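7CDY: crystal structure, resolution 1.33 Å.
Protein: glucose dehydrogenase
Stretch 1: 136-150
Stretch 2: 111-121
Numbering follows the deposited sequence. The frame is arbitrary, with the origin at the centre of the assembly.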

# COMPACT_ATOMS: atom_id res chain seq x y z
N TYR A 136 -16.01 -0.68 -3.18
CA TYR A 136 -15.64 0.21 -2.09
C TYR A 136 -14.13 0.39 -2.05
O TYR A 136 -13.36 -0.53 -2.37
CB TYR A 136 -16.14 -0.32 -0.75
CG TYR A 136 -17.66 -0.31 -0.64
CD1 TYR A 136 -18.34 0.84 -0.25
CD2 TYR A 136 -18.40 -1.44 -0.97
CE1 TYR A 136 -19.72 0.85 -0.17
CE2 TYR A 136 -19.78 -1.44 -0.89
CZ TYR A 136 -20.43 -0.29 -0.48
OH TYR A 136 -21.81 -0.27 -0.41
N LEU A 137 -13.71 1.58 -1.65
CA LEU A 137 -12.30 1.95 -1.64
C LEU A 137 -11.73 1.79 -0.23
O LEU A 137 -12.21 2.44 0.71
CB LEU A 137 -12.15 3.39 -2.10
CG LEU A 137 -10.72 3.93 -2.11
CD1 LEU A 137 -9.79 3.10 -3.00
CD2 LEU A 137 -10.72 5.40 -2.54
N PHE A 138 -10.71 0.95 -0.09
CA PHE A 138 -9.96 0.82 1.15
C PHE A 138 -8.67 1.64 1.09
O PHE A 138 -7.96 1.64 0.08
CB PHE A 138 -9.63 -0.65 1.44
CG PHE A 138 -10.80 -1.43 1.98
CD1 PHE A 138 -11.82 -1.83 1.14
CD2 PHE A 138 -10.85 -1.76 3.32
CE1 PHE A 138 -12.90 -2.55 1.65
CE2 PHE A 138 -11.92 -2.49 3.83
CZ PHE A 138 -12.94 -2.87 2.99
N ILE A 139 -8.39 2.35 2.18
CA ILE A 139 -7.25 3.25 2.28
C ILE A 139 -6.49 2.90 3.55
O ILE A 139 -7.05 2.97 4.65
CB ILE A 139 -7.71 4.72 2.33
CG1 ILE A 139 -8.60 5.07 1.14
CG2 ILE A 139 -6.51 5.64 2.43
CD1 ILE A 139 -9.37 6.36 1.33
N ALA A 140 -5.20 2.57 3.42
CA ALA A 140 -4.37 2.19 4.56
C ALA A 140 -3.56 3.39 5.01
O ALA A 140 -2.81 3.97 4.22
CB ALA A 140 -3.46 1.02 4.18
N LEU A 141 -3.69 3.77 6.28
CA LEU A 141 -3.06 4.96 6.82
C LEU A 141 -2.10 4.62 7.95
O LEU A 141 -2.46 3.91 8.90
CB LEU A 141 -4.11 5.94 7.34
CG LEU A 141 -5.12 6.43 6.31
CD1 LEU A 141 -6.24 7.21 6.98
CD2 LEU A 141 -4.43 7.29 5.26
N GLY A 142 -0.87 5.16 7.87
CA GLY A 142 0.05 5.07 8.98
C GLY A 142 -0.32 6.04 10.09
O GLY A 142 -1.21 6.89 9.97
N GLU A 143 0.38 5.91 11.22
CA GLU A 143 0.10 6.79 12.39
C GLU A 143 1.04 8.01 12.44
O GLU A 143 1.11 8.60 13.49
CB GLU A 143 0.02 6.05 13.74
CG GLU A 143 1.01 4.91 13.96
CD GLU A 143 2.50 5.23 13.94
OE1 GLU A 143 2.94 5.86 13.00
OE2 GLU A 143 3.20 4.78 14.83
N ASN A 144 1.70 8.35 11.32
CA ASN A 144 2.47 9.59 11.21
C ASN A 144 3.65 9.64 12.18
O ASN A 144 4.21 10.73 12.42
CB ASN A 144 1.60 10.85 11.41
CG ASN A 144 0.56 11.10 10.30
OD1 ASN A 144 -0.24 12.02 10.44
ND2 ASN A 144 0.55 10.31 9.22
N ASN A 145 4.03 8.50 12.77
CA ASN A 145 5.08 8.39 13.77
C ASN A 145 4.68 8.95 15.13
O ASN A 145 5.55 9.30 15.93
CB ASN A 145 6.45 8.92 13.31
CG ASN A 145 7.61 8.22 14.00
OD1 ASN A 145 7.47 7.10 14.51
ND2 ASN A 145 8.75 8.89 14.04
N GLN A 146 3.38 9.05 15.40
CA GLN A 146 2.87 9.38 16.73
C GLN A 146 2.17 8.11 17.24
O GLN A 146 0.98 7.91 17.04
CB GLN A 146 1.93 10.57 16.67
CG GLN A 146 2.64 11.84 16.19
CD GLN A 146 3.70 12.32 17.17
OE1 GLN A 146 3.54 12.18 18.38
NE2 GLN A 146 4.78 12.88 16.65
N ARG A 147 2.94 7.25 17.91
CA ARG A 147 2.50 5.88 18.16
C ARG A 147 1.13 5.75 18.81
O ARG A 147 0.30 4.96 18.32
CB ARG A 147 3.58 5.09 18.94
CG ARG A 147 4.93 4.95 18.24
CD ARG A 147 5.91 4.09 19.06
NE ARG A 147 6.06 4.63 20.40
CZ ARG A 147 6.99 5.51 20.74
NH1 ARG A 147 7.02 6.00 21.97
NH2 ARG A 147 7.90 5.91 19.86
N PRO A 148 0.81 6.47 19.90
CA PRO A 148 -0.48 6.23 20.57
C PRO A 148 -1.69 6.60 19.74
O PRO A 148 -2.79 6.11 20.03
CB PRO A 148 -0.41 7.12 21.83
CG PRO A 148 1.02 7.47 21.99
CD PRO A 148 1.62 7.46 20.62
N THR A 149 -1.53 7.43 18.70
CA THR A 149 -2.70 7.88 17.95
C THR A 149 -3.37 6.74 17.18
O THR A 149 -4.55 6.86 16.84
CB THR A 149 -2.36 9.05 17.02
OG1 THR A 149 -1.42 8.62 16.02
CG2 THR A 149 -1.78 10.22 17.81
N ALA A 150 -2.66 5.63 16.94
CA ALA A 150 -3.28 4.49 16.26
C ALA A 150 -4.45 3.93 17.06
O ALA A 150 -5.38 3.35 16.48
CB ALA A 150 -2.24 3.40 15.98
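Stretch 2 (111-121) VIFRQQPKLSV

Stretch 2 enters as a strand through Arg114 and then runs as loop, with a cis peptide bond before Pro117. It follows stretch 1 in the same sense: Ile139 lies nearest Phe113, Leu141 nearest Gln115 and Asn144 nearest Ser120. The CA-CA separations shrink along this register, from 9.5 Å for Ile139 to Phe113, through 7.8 Å for Leu141 to Gln115, to 4.4 Å for Asn144 to Ser120. No backbone-to-backbone hydrogen bond joins the two; apolar side chains pack across the wide end, and farther along the side-chain amides of Gln115 and Asn144 bond across the gap. Stretch 1 leaves its strand and folds into a type I' turn, Glu143 to Gln146, where Asn144 and Asn145 take positive phi.

At the wide end, alternate residues of stretch 1 supply the apolar packing, against the consecutive Ile112 and Phe113: Leu137 CD2 lies 4.4 Å from Ile112 CD1, Ile139 CD1 3.9 Å from Phe113 CD2, and Leu141 CD1 3.7 Å from Phe113 CZ, at the ring edge. Gln115, extended with chi1 and chi2 both t, then spends both ends of its amide: NE2 donates to Gly142 O (3.0 Å), and OE1 accepts from Asn144 ND2 (3.0 Å). Asn144 OD1 in turn accepts from Leu119 N at 3.1 Å. Beyond it, Leu119 CD1 rests 4.0 Å from Thr149 CG2, while water 1 bridges Leu119 O, Asn144 O and Gln146 NE2.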

# COMPACT_ATOMS: atom_id res chain seq x y z
N VAL A 111 -9.27 16.18 -4.29
CA VAL A 111 -9.16 15.35 -3.10
C VAL A 111 -10.55 14.97 -2.60
O VAL A 111 -11.48 15.79 -2.56
CB VAL A 111 -8.39 16.13 -2.02
CG1 VAL A 111 -8.49 15.46 -0.65
CG2 VAL A 111 -6.93 16.29 -2.44
N ILE A 112 -10.70 13.71 -2.22
CA ILE A 112 -11.95 13.19 -1.67
C ILE A 112 -11.83 12.74 -0.22
O ILE A 112 -12.86 12.46 0.41
CB ILE A 112 -12.53 12.04 -2.53
CG1 ILE A 112 -11.61 10.80 -2.47
CG2 ILE A 112 -12.75 12.51 -3.97
CD1 ILE A 112 -12.22 9.54 -3.08
N PHE A 113 -10.61 12.63 0.31
CA PHE A 113 -10.40 12.17 1.67
C PHE A 113 -9.06 12.70 2.15
O PHE A 113 -8.06 12.64 1.42
CB PHE A 113 -10.42 10.64 1.76
CG PHE A 113 -9.91 10.12 3.08
CD1 PHE A 113 -10.75 10.09 4.19
CD2 PHE A 113 -8.59 9.72 3.24
CE1 PHE A 113 -10.29 9.66 5.43
CE2 PHE A 113 -8.12 9.28 4.47
CZ PHE A 113 -8.98 9.25 5.56
N ARG A 114 -9.02 13.15 3.41
CA ARG A 114 -7.79 13.61 4.03
C ARG A 114 -7.66 12.98 5.40
O ARG A 114 -8.61 13.00 6.20
CB ARG A 114 -7.82 15.12 4.25
CG ARG A 114 -7.75 15.92 3.02
CD ARG A 114 -7.51 17.37 3.36
NE ARG A 114 -7.04 18.05 2.17
CZ ARG A 114 -7.84 18.53 1.22
NH1 ARG A 114 -9.17 18.42 1.35
NH2 ARG A 114 -7.33 19.11 0.16
N GLN A 115 -6.49 12.44 5.68
CA GLN A 115 -6.15 12.08 7.04
C GLN A 115 -6.15 13.33 7.91
O GLN A 115 -5.53 14.34 7.56
CB GLN A 115 -4.75 11.46 7.02
CG GLN A 115 -4.25 11.00 8.36
CD GLN A 115 -2.93 10.26 8.27
OE1 GLN A 115 -1.98 10.72 7.62
NE2 GLN A 115 -2.87 9.11 8.91
N GLN A 116 -6.84 13.26 9.04
CA GLN A 116 -6.85 14.35 10.01
C GLN A 116 -6.75 13.75 11.40
O GLN A 116 -7.31 12.67 11.66
CB GLN A 116 -8.15 15.15 9.92
CG GLN A 116 -8.32 15.90 8.61
CD GLN A 116 -7.35 17.06 8.45
OE1 GLN A 116 -6.51 17.32 9.31
NE2 GLN A 116 -7.47 17.77 7.34
N PRO A 117 -6.04 14.41 12.32
CA PRO A 117 -5.22 15.60 12.06
C PRO A 117 -4.00 15.25 11.22
O PRO A 117 -3.72 14.07 10.98
CB PRO A 117 -4.79 16.03 13.48
CG PRO A 117 -4.81 14.75 14.27
CD PRO A 117 -5.97 13.97 13.72
N LYS A 118 -3.29 16.26 10.74
CA LYS A 118 -2.02 16.05 10.06
C LYS A 118 -0.91 16.10 11.11
O LYS A 118 -0.72 17.13 11.76
CB LYS A 118 -1.80 17.14 9.00
CG LYS A 118 -2.74 17.08 7.81
CD LYS A 118 -2.52 18.29 6.90
CE LYS A 118 -3.43 18.28 5.68
NZ LYS A 118 -2.98 17.26 4.69
N LEU A 119 -0.19 14.98 11.28
CA LEU A 119 0.82 14.90 12.33
C LEU A 119 2.20 14.49 11.85
O LEU A 119 3.12 14.40 12.67
CB LEU A 119 0.38 13.92 13.43
CG LEU A 119 -0.92 14.26 14.16
CD1 LEU A 119 -1.31 13.15 15.13
CD2 LEU A 119 -0.80 15.59 14.91
N SER A 120 2.38 14.22 10.56
CA SER A 120 3.65 13.71 10.08
C SER A 120 4.64 14.83 9.76
O SER A 120 4.26 15.91 9.29
CB SER A 120 3.45 12.89 8.80
OG SER A 120 4.67 12.32 8.37
N VAL A 121 5.92 14.55 10.00
CA VAL A 121 7.02 15.36 9.50
C VAL A 121 7.87 14.58 8.51
O VAL A 121 9.03 14.92 8.26
CB VAL A 121 7.86 16.00 10.62
CG1 VAL A 121 6.98 16.88 11.49
CG2 VAL A 121 8.54 14.92 11.45
O HOH W 1 5.16 12.98 14.03
O HOH W 2 6.65 11.84 10.85